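Local atomic coordinates of 70 kDa peptidylprolyl isomerase, putative (Plasmodium falciparum, PDB entry 2FBN), a protein that probably acts as an FK506-binding peptidylprolyl isomerase, its C-terminal tetratricopeptide repeat domain recognising the C-terminal pentapeptide of Hsp90. Residues A95-I108 with Y126-L138. Sequence-based numbering, arbitrary orientation.
Sequences ATCYNKNKDYPKAI and YKLGVANMYFGFL
The ring of Tyr104 lies between helix 122-135 and the turn at Lys102: CB of Tyr134 lies over one face, 3.5 Å from the ring centroid, Lys102 CA lies above the opposite face, toward its rim, and Asn99 OD1 sits at the edge, in the ring plane. The Tyr134 ring runs nearly parallel to that of Tyr104 (24°) but is slid so far along that they barely overlap; the face is met instead by the Tyr134 methylene, a CH-pi contact. At the next residue of each segment, Pro105 CG rests over a face of the Phe135 ring, 3.6 Å from CE1, while Phe137 CD2 meets that ring at its edge.

Helix 104-117 comes closest to helix 122-135 around Ala131, the axes of their short segments 8.5 Å apart. Ala131 is a knob in a hole formed by Asn99, Tyr104, Ala107 and Ile108, its CB 3.7 Å from Ala107 CB. Ile108 branches around it: CG2 reaches Leu128 CD1, whereas CD1, carried on an extended chi2 (170°), meets Phe137 CD2 and Asn132 OD1. That oxygen accepts a hydrogen bond from His70 of the second subunit.

Two polar bonds tie helix 77-100 to helix 122-135. Lys127 bends at its last torsion (chi4 -53°), bringing NZ to 2.8 Å from Thr96 OG1, which also bonds to Leu92 O. Asn99 ND2 makes a nearly straight but weak bond to Lys127 O.

Helix 122-135 thus packs against both helices of the preceding hairpin, as in consecutive tetratricopeptide repeats. The case illustrates how such a joint can rest on a small apolar knob flanked by CH-pi contacts, with few polar bonds beside it.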
ATOM      1  N   ALA A  95      -7.932  -5.820  -6.465  1.00 15.97           N
ATOM      2  CA  ALA A  95      -7.821  -7.169  -5.893  1.00 17.25           C
ATOM      3  C   ALA A  95      -8.043  -8.220  -6.991  1.00 17.56           C
ATOM      4  O   ALA A  95      -7.262  -9.169  -7.120  1.00 18.36           O
ATOM      5  CB  ALA A  95      -8.792  -7.347  -4.759  1.00 17.63           C
ATOM      6  N   THR A  96      -9.088  -8.029  -7.797  1.00 18.04           N
ATOM      7  CA  THR A  96      -9.308  -8.887  -8.978  1.00 18.82           C
ATOM      8  C   THR A  96      -8.085  -8.941  -9.905  1.00 18.16           C
ATOM      9  O   THR A  96      -7.617 -10.027 -10.275  1.00 17.93           O
ATOM     10  CB  THR A  96     -10.552  -8.445  -9.771  1.00 19.65           C
ATOM     11  OG1 THR A  96     -11.674  -8.353  -8.878  1.00 22.53           O
ATOM     12  CG2 THR A  96     -10.850  -9.434 -10.897  1.00 21.19           C
ATOM     13  N   CYS A  97      -7.545  -7.771 -10.256  1.00 17.86           N
ATOM     14  CA  CYS A  97      -6.401  -7.696 -11.147  1.00 18.26           C
ATOM     15  C   CYS A  97      -5.237  -8.495 -10.594  1.00 18.36           C
ATOM     16  O   CYS A  97      -4.610  -9.283 -11.277  1.00 19.30           O
ATOM     17  CB  CYS A  97      -5.972  -6.236 -11.368  1.00 18.93           C
ATOM     18  SG  CYS A  97      -7.142  -5.329 -12.422  1.00 21.00           S
ATOM     19  N   TYR A  98      -4.962  -8.297  -9.316  1.00 17.51           N
ATOM     20  CA  TYR A  98      -3.824  -8.964  -8.717  1.00 17.76           C
ATOM     21  C   TYR A  98      -4.037 -10.481  -8.561  1.00 17.41           C
ATOM     22  O   TYR A  98      -3.095 -11.251  -8.727  1.00 17.73           O
ATOM     23  CB  TYR A  98      -3.495  -8.284  -7.403  1.00 17.73           C
ATOM     24  CG  TYR A  98      -2.811  -6.938  -7.574  1.00 17.18           C
ATOM     25  CD1 TYR A  98      -1.672  -6.802  -8.378  1.00 17.88           C
ATOM     26  CD2 TYR A  98      -3.290  -5.813  -6.897  1.00 15.78           C
ATOM     27  CE1 TYR A  98      -1.009  -5.555  -8.497  1.00 19.31           C
ATOM     28  CE2 TYR A  98      -2.634  -4.576  -7.009  1.00 18.42           C
ATOM     29  CZ  TYR A  98      -1.511  -4.461  -7.812  1.00 19.58           C
ATOM     30  OH  TYR A  98      -0.867  -3.234  -7.908  1.00 21.53           O
ATOM     31  N   ASN A  99      -5.263 -10.907  -8.250  1.00 17.46           N
ATOM     32  CA  ASN A  99      -5.576 -12.359  -8.300  1.00 17.70           C
ATOM     33  C   ASN A  99      -5.349 -12.956  -9.688  1.00 19.10           C
ATOM     34  O   ASN A  99      -4.741 -14.022  -9.829  1.00 18.67           O
ATOM     35  CB  ASN A  99      -6.981 -12.637  -7.793  1.00 18.27           C
ATOM     36  CG  ASN A  99      -7.049 -12.672  -6.264  1.00 17.82           C
ATOM     37  OD1 ASN A  99      -6.032 -12.922  -5.592  1.00 18.59           O
ATOM     38  ND2 ASN A  99      -8.246 -12.481  -5.717  1.00 19.12           N
ATOM     39  N   LYS A 100      -5.798 -12.242 -10.708  1.00 19.28           N
ATOM     40  CA  LYS A 100      -5.554 -12.639 -12.096  1.00 20.98           C
ATOM     41  C   LYS A 100      -4.060 -12.751 -12.408  1.00 21.16           C
ATOM     42  O   LYS A 100      -3.615 -13.734 -13.017  1.00 21.60           O
ATOM     43  CB  LYS A 100      -6.227 -11.661 -13.051  1.00 20.88           C
ATOM     44  CG  LYS A 100      -7.724 -11.870 -13.169  1.00 20.64           C
ATOM     45  CD  LYS A 100      -8.430 -10.750 -13.947  1.00 23.19           C
ATOM     46  CE  LYS A 100      -9.832 -11.208 -14.368  1.00 27.34           C
ATOM     47  NZ  LYS A 100      -9.763 -12.261 -15.459  1.00 27.40           N
ATOM     48  N   ASN A 101      -3.274 -11.764 -11.967  1.00 20.82           N
ATOM     49  CA  ASN A 101      -1.821 -11.767 -12.184  1.00 21.47           C
ATOM     50  C   ASN A 101      -1.049 -12.670 -11.206  1.00 21.19           C
ATOM     51  O   ASN A 101       0.182 -12.752 -11.263  1.00 22.10           O
ATOM     52  CB  ASN A 101      -1.271 -10.331 -12.124  1.00 21.56           C
ATOM     53  CG  ASN A 101      -1.475  -9.566 -13.428  1.00 23.71           C
ATOM     54  OD1 ASN A 101      -2.056 -10.081 -14.387  1.00 25.18           O
ATOM     55  ND2 ASN A 101      -0.986  -8.322 -13.464  1.00 24.48           N
ATOM     56  N   LYS A 102      -1.790 -13.335 -10.305  1.00 20.90           N
ATOM     57  CA  LYS A 102      -1.234 -14.182  -9.244  1.00 20.92           C
ATOM     58  C   LYS A 102      -0.261 -13.455  -8.318  1.00 20.69           C
ATOM     59  O   LYS A 102       0.724 -14.048  -7.832  1.00 21.49           O
ATOM     60  CB  LYS A 102      -0.582 -15.447  -9.832  1.00 21.03           C
ATOM     61  CG  LYS A 102      -1.471 -16.186 -10.811  1.00 22.38           C
ATOM     62  CD  LYS A 102      -0.872 -17.543 -11.125  1.00 27.16           C
ATOM     63  CE  LYS A 102      -1.402 -18.017 -12.438  1.00 29.63           C
ATOM     64  NZ  LYS A 102      -0.577 -17.414 -13.523  1.00 33.74           N
ATOM     65  N   ASP A 103      -0.518 -12.171  -8.086  1.00 19.28           N
ATOM     66  CA  ASP A 103       0.272 -11.419  -7.108  1.00 19.87           C
ATOM     67  C   ASP A 103      -0.553 -11.324  -5.825  1.00 18.20           C
ATOM     68  O   ASP A 103      -1.276 -10.343  -5.556  1.00 18.37           O
ATOM     69  CB  ASP A 103       0.691 -10.050  -7.655  1.00 19.94           C
ATOM     70  CG  ASP A 103       1.648  -9.327  -6.732  1.00 22.92           C
ATOM     71  OD1 ASP A 103       1.566  -9.557  -5.512  1.00 23.24           O
ATOM     72  OD2 ASP A 103       2.485  -8.524  -7.230  1.00 26.75           O
ATOM     73  N   TYR A 104      -0.477 -12.380  -5.029  1.00 18.12           N
ATOM     74  CA  TYR A 104      -1.427 -12.531  -3.950  1.00 17.10           C
ATOM     75  C   TYR A 104      -1.258 -11.527  -2.793  1.00 17.58           C
ATOM     76  O   TYR A 104      -2.251 -11.041  -2.266  1.00 17.62           O
ATOM     77  CB  TYR A 104      -1.494 -14.008  -3.487  1.00 18.02           C
ATOM     78  CG  TYR A 104      -1.936 -14.898  -4.640  1.00 17.19           C
ATOM     79  CD1 TYR A 104      -3.175 -14.683  -5.289  1.00 18.54           C
ATOM     80  CD2 TYR A 104      -1.093 -15.893  -5.131  1.00 20.81           C
ATOM     81  CE1 TYR A 104      -3.574 -15.486  -6.381  1.00 18.92           C
ATOM     82  CE2 TYR A 104      -1.475 -16.689  -6.215  1.00 19.96           C
ATOM     83  CZ  TYR A 104      -2.710 -16.491  -6.820  1.00 21.24           C
ATOM     84  OH  TYR A 104      -3.070 -17.290  -7.894  1.00 21.59           O
ATOM     85  N   PRO A 105      -0.019 -11.182  -2.429  1.00 17.44           N
ATOM     86  CA  PRO A 105       0.124 -10.141  -1.379  1.00 17.62           C
ATOM     87  C   PRO A 105      -0.567  -8.822  -1.734  1.00 16.66           C
ATOM     88  O   PRO A 105      -1.188  -8.184  -0.886  1.00 17.06           O
ATOM     89  CB  PRO A 105       1.647  -9.939  -1.315  1.00 16.85           C
ATOM     90  CG  PRO A 105       2.181 -11.298  -1.637  1.00 19.75           C
ATOM     91  CD  PRO A 105       1.305 -11.708  -2.825  1.00 18.79           C
ATOM     92  N   LYS A 106      -0.448  -8.404  -2.991  1.00 16.43           N
ATOM     93  CA  LYS A 106      -1.102  -7.157  -3.414  1.00 16.72           C
ATOM     94  C   LYS A 106      -2.626  -7.311  -3.406  1.00 16.33           C
ATOM     95  O   LYS A 106      -3.341  -6.414  -3.024  1.00 16.15           O
ATOM     96  CB  LYS A 106      -0.556  -6.736  -4.777  1.00 16.73           C
ATOM     97  CG  LYS A 106       0.933  -6.420  -4.721  1.00 17.98           C
ATOM     98  CD  LYS A 106       1.436  -5.747  -5.976  1.00 20.63           C
ATOM     99  CE  LYS A 106       2.919  -5.421  -5.853  1.00 22.21           C
ATOM    100  NZ  LYS A 106       3.747  -6.661  -5.764  1.00 23.06           N
ATOM    101  N   ALA A 107      -3.137  -8.474  -3.824  1.00 16.87           N
ATOM    102  CA  ALA A 107      -4.579  -8.716  -3.738  1.00 15.20           C
ATOM    103  C   ALA A 107      -5.060  -8.704  -2.284  1.00 15.41           C
ATOM    104  O   ALA A 107      -6.093  -8.129  -1.973  1.00 15.98           O
ATOM    105  CB  ALA A 107      -4.956 -10.056  -4.432  1.00 15.36           C
ATOM    106  N   ILE A 108      -4.290  -9.316  -1.383  1.00 15.33           N
ATOM    107  CA  ILE A 108      -4.636  -9.275   0.032  1.00 15.51           C
ATOM    108  C   ILE A 108      -4.748  -7.825   0.497  1.00 16.12           C
ATOM    109  O   ILE A 108      -5.718  -7.453   1.158  1.00 16.46           O
ATOM    110  CB  ILE A 108      -3.590 -10.040   0.877  1.00 15.37           C
ATOM    111  CG1 ILE A 108      -3.706 -11.535   0.585  1.00 15.03           C
ATOM    112  CG2 ILE A 108      -3.765  -9.704   2.361  1.00 15.45           C
ATOM    113  CD1 ILE A 108      -2.575 -12.396   1.171  1.00 15.06           C
ATOM    114  N   TYR A 126     -14.526 -12.486  -0.495  1.00 19.26           N
ATOM    115  CA  TYR A 126     -14.229 -13.553  -1.455  1.00 19.51           C
ATOM    116  C   TYR A 126     -12.826 -13.380  -2.055  1.00 18.83           C
ATOM    117  O   TYR A 126     -11.999 -14.308  -2.060  1.00 19.07           O
ATOM    118  CB  TYR A 126     -15.292 -13.590  -2.562  1.00 20.85           C
ATOM    119  CG  TYR A 126     -14.901 -14.514  -3.686  1.00 21.76           C
ATOM    120  CD1 TYR A 126     -14.841 -15.898  -3.488  1.00 23.24           C
ATOM    121  CD2 TYR A 126     -14.568 -14.019  -4.936  1.00 24.51           C
ATOM    122  CE1 TYR A 126     -14.461 -16.756  -4.520  1.00 23.08           C
ATOM    123  CE2 TYR A 126     -14.179 -14.875  -5.959  1.00 25.76           C
ATOM    124  CZ  TYR A 126     -14.136 -16.240  -5.736  1.00 23.08           C
ATOM    125  OH  TYR A 126     -13.752 -17.072  -6.771  1.00 26.00           O
ATOM    126  N   LYS A 127     -12.537 -12.178  -2.544  1.00 18.58           N
ATOM    127  CA  LYS A 127     -11.238 -11.931  -3.176  1.00 18.25           C
ATOM    128  C   LYS A 127     -10.089 -12.057  -2.163  1.00 18.27           C
ATOM    129  O   LYS A 127      -9.023 -12.587  -2.482  1.00 17.81           O
ATOM    130  CB  LYS A 127     -11.236 -10.561  -3.849  1.00 19.07           C
ATOM    131  CG  LYS A 127     -12.258 -10.488  -4.986  1.00 19.71           C
ATOM    132  CD  LYS A 127     -12.462  -9.050  -5.476  1.00 23.18           C
ATOM    133  CE  LYS A 127     -13.647  -8.953  -6.461  1.00 23.50           C
ATOM    134  NZ  LYS A 127     -13.542  -9.928  -7.590  1.00 26.24           N
ATOM    135  N   LEU A 128     -10.319 -11.583  -0.942  1.00 17.45           N
ATOM    136  CA  LEU A 128      -9.362 -11.788   0.151  1.00 16.98           C
ATOM    137  C   LEU A 128      -9.161 -13.283   0.442  1.00 16.61           C
ATOM    138  O   LEU A 128      -8.035 -13.759   0.624  1.00 16.07           O
ATOM    139  CB  LEU A 128      -9.829 -11.059   1.414  1.00 17.05           C
ATOM    140  CG  LEU A 128      -8.963 -11.273   2.662  1.00 18.35           C
ATOM    141  CD1 LEU A 128      -7.515 -10.847   2.435  1.00 21.04           C
ATOM    142  CD2 LEU A 128      -9.592 -10.467   3.783  1.00 18.51           C
ATOM    143  N   GLY A 129     -10.260 -14.036   0.480  1.00 16.17           N
ATOM    144  CA  GLY A 129     -10.154 -15.473   0.680  1.00 16.84           C
ATOM    145  C   GLY A 129      -9.346 -16.164  -0.398  1.00 16.36           C
ATOM    146  O   GLY A 129      -8.460 -16.972  -0.112  1.00 16.40           O
ATOM    147  N   VAL A 130      -9.632 -15.846  -1.661  1.00 17.36           N
ATOM    148  CA  VAL A 130      -8.880 -16.443  -2.774  1.00 17.74           C
ATOM    149  C   VAL A 130      -7.378 -16.141  -2.659  1.00 16.68           C
ATOM    150  O   VAL A 130      -6.552 -17.027  -2.751  1.00 16.52           O
ATOM    151  CB  VAL A 130      -9.418 -15.943  -4.121  1.00 18.09           C
ATOM    152  CG1 VAL A 130      -8.488 -16.345  -5.271  1.00 20.14           C
ATOM    153  CG2 VAL A 130     -10.839 -16.481  -4.337  1.00 18.70           C
ATOM    154  N   ALA A 131      -7.045 -14.884  -2.387  1.00 16.98           N
ATOM    155  CA  ALA A 131      -5.647 -14.467  -2.360  1.00 17.25           C
ATOM    156  C   ALA A 131      -4.909 -15.101  -1.166  1.00 17.23           C
ATOM    157  O   ALA A 131      -3.782 -15.596  -1.308  1.00 17.79           O
ATOM    158  CB  ALA A 131      -5.577 -12.971  -2.299  1.00 16.52           C
ATOM    159  N   ASN A 132      -5.567 -15.094  -0.015  1.00 17.57           N
ATOM    160  CA  ASN A 132      -5.053 -15.797   1.178  1.00 17.76           C
ATOM    161  C   ASN A 132      -4.793 -17.269   0.873  1.00 17.83           C
ATOM    162  O   ASN A 132      -3.734 -17.823   1.197  1.00 17.69           O
ATOM    163  CB  ASN A 132      -6.012 -15.652   2.358  1.00 17.98           C
ATOM    164  CG  ASN A 132      -5.791 -14.367   3.157  1.00 18.60           C
ATOM    165  OD1 ASN A 132      -4.675 -13.828   3.192  1.00 18.64           O
ATOM    166  ND2 ASN A 132      -6.853 -13.875   3.809  1.00 19.00           N
ATOM    167  N   MET A 133      -5.776 -17.899   0.235  1.00 17.58           N
ATOM    168  CA  MET A 133      -5.684 -19.331  -0.038  1.00 18.95           C
ATOM    169  C   MET A 133      -4.473 -19.659  -0.909  1.00 18.37           C
ATOM    170  O   MET A 133      -3.661 -20.528  -0.555  1.00 19.37           O
ATOM    171  CB  MET A 133      -6.963 -19.819  -0.719  1.00 18.25           C
ATOM    172  CG  MET A 133      -6.858 -21.224  -1.258  1.00 18.70           C
ATOM    173  SD  MET A 133      -8.441 -21.729  -1.946  1.00 20.71           S
ATOM    174  CE  MET A 133      -8.601 -20.629  -3.351  1.00 23.20           C
ATOM    175  N   TYR A 134      -4.344 -18.965  -2.039  1.00 18.21           N
ATOM    176  CA  TYR A 134      -3.266 -19.266  -2.972  1.00 18.82           C
ATOM    177  C   TYR A 134      -1.899 -18.872  -2.426  1.00 18.65           C
ATOM    178  O   TYR A 134      -0.897 -19.482  -2.808  1.00 19.87           O
ATOM    179  CB  TYR A 134      -3.509 -18.613  -4.323  1.00 18.55           C
ATOM    180  CG  TYR A 134      -4.566 -19.336  -5.128  1.00 19.44           C
ATOM    181  CD1 TYR A 134      -4.390 -20.681  -5.494  1.00 21.73           C
ATOM    182  CD2 TYR A 134      -5.733 -18.685  -5.521  1.00 18.60           C
ATOM    183  CE1 TYR A 134      -5.343 -21.360  -6.252  1.00 21.58           C
ATOM    184  CE2 TYR A 134      -6.701 -19.360  -6.284  1.00 18.79           C
ATOM    185  CZ  TYR A 134      -6.496 -20.690  -6.634  1.00 20.69           C
ATOM    186  OH  TYR A 134      -7.448 -21.352  -7.376  1.00 21.62           O
ATOM    187  N   PHE A 135      -1.856 -17.898  -1.521  1.00 18.20           N
ATOM    188  CA  PHE A 135      -0.565 -17.511  -0.928  1.00 19.15           C
ATOM    189  C   PHE A 135      -0.162 -18.440   0.219  1.00 20.09           C
ATOM    190  O   PHE A 135       1.003 -18.464   0.625  1.00 20.75           O
ATOM    191  CB  PHE A 135      -0.574 -16.056  -0.435  1.00 19.09           C
ATOM    192  CG  PHE A 135       0.815 -15.497  -0.178  1.00 20.11           C
ATOM    193  CD1 PHE A 135       1.703 -15.296  -1.230  1.00 21.56           C
ATOM    194  CD2 PHE A 135       1.226 -15.175   1.124  1.00 21.81           C
ATOM    195  CE1 PHE A 135       3.006 -14.766  -0.984  1.00 21.22           C
ATOM    196  CE2 PHE A 135       2.507 -14.626   1.370  1.00 22.39           C
ATOM    197  CZ  PHE A 135       3.393 -14.435   0.306  1.00 20.18           C
ATOM    198  N   GLY A 136      -1.122 -19.199   0.738  1.00 19.78           N
ATOM    199  CA  GLY A 136      -0.832 -20.135   1.814  1.00 20.93           C
ATOM    200  C   GLY A 136      -1.357 -19.760   3.183  1.00 20.94           C
ATOM    201  O   GLY A 136      -1.109 -20.481   4.164  1.00 21.45           O
ATOM    202  N   PHE A 137      -2.113 -18.662   3.269  1.00 20.20           N
ATOM    203  CA  PHE A 137      -2.803 -18.299   4.493  1.00 20.06           C
ATOM    204  C   PHE A 137      -4.115 -19.078   4.569  1.00 19.87           C
ATOM    205  O   PHE A 137      -5.213 -18.514   4.474  1.00 19.66           O
ATOM    206  CB  PHE A 137      -3.041 -16.789   4.569  1.00 19.95           C
ATOM    207  CG  PHE A 137      -1.785 -15.991   4.833  1.00 20.95           C
ATOM    208  CD1 PHE A 137      -1.092 -16.141   6.039  1.00 20.26           C
ATOM    209  CD2 PHE A 137      -1.315 -15.095   3.889  1.00 21.23           C
ATOM    210  CE1 PHE A 137       0.083 -15.385   6.305  1.00 20.75           C
ATOM    211  CE2 PHE A 137      -0.140 -14.324   4.136  1.00 21.61           C
ATOM    212  CZ  PHE A 137       0.555 -14.488   5.347  1.00 20.59           C
ATOM    213  N   LEU A 138      -3.968 -20.393   4.725  1.00 19.76           N
ATOM    214  CA  LEU A 138      -5.099 -21.331   4.587  1.00 20.31           C
ATOM    215  C   LEU A 138      -6.171 -21.213   5.655  1.00 20.83           C
ATOM    216  O   LEU A 138      -7.363 -21.234   5.341  1.00 21.25           O
ATOM    217  CB  LEU A 138      -4.599 -22.780   4.491  1.00 19.51           C
ATOM    218  CG  LEU A 138      -3.707 -23.094   3.292  1.00 20.57           C
ATOM    219  CD1 LEU A 138      -3.320 -24.570   3.288  1.00 21.24           C
ATOM    220  CD2 LEU A 138      -4.370 -22.690   1.972  1.00 21.54           C
TER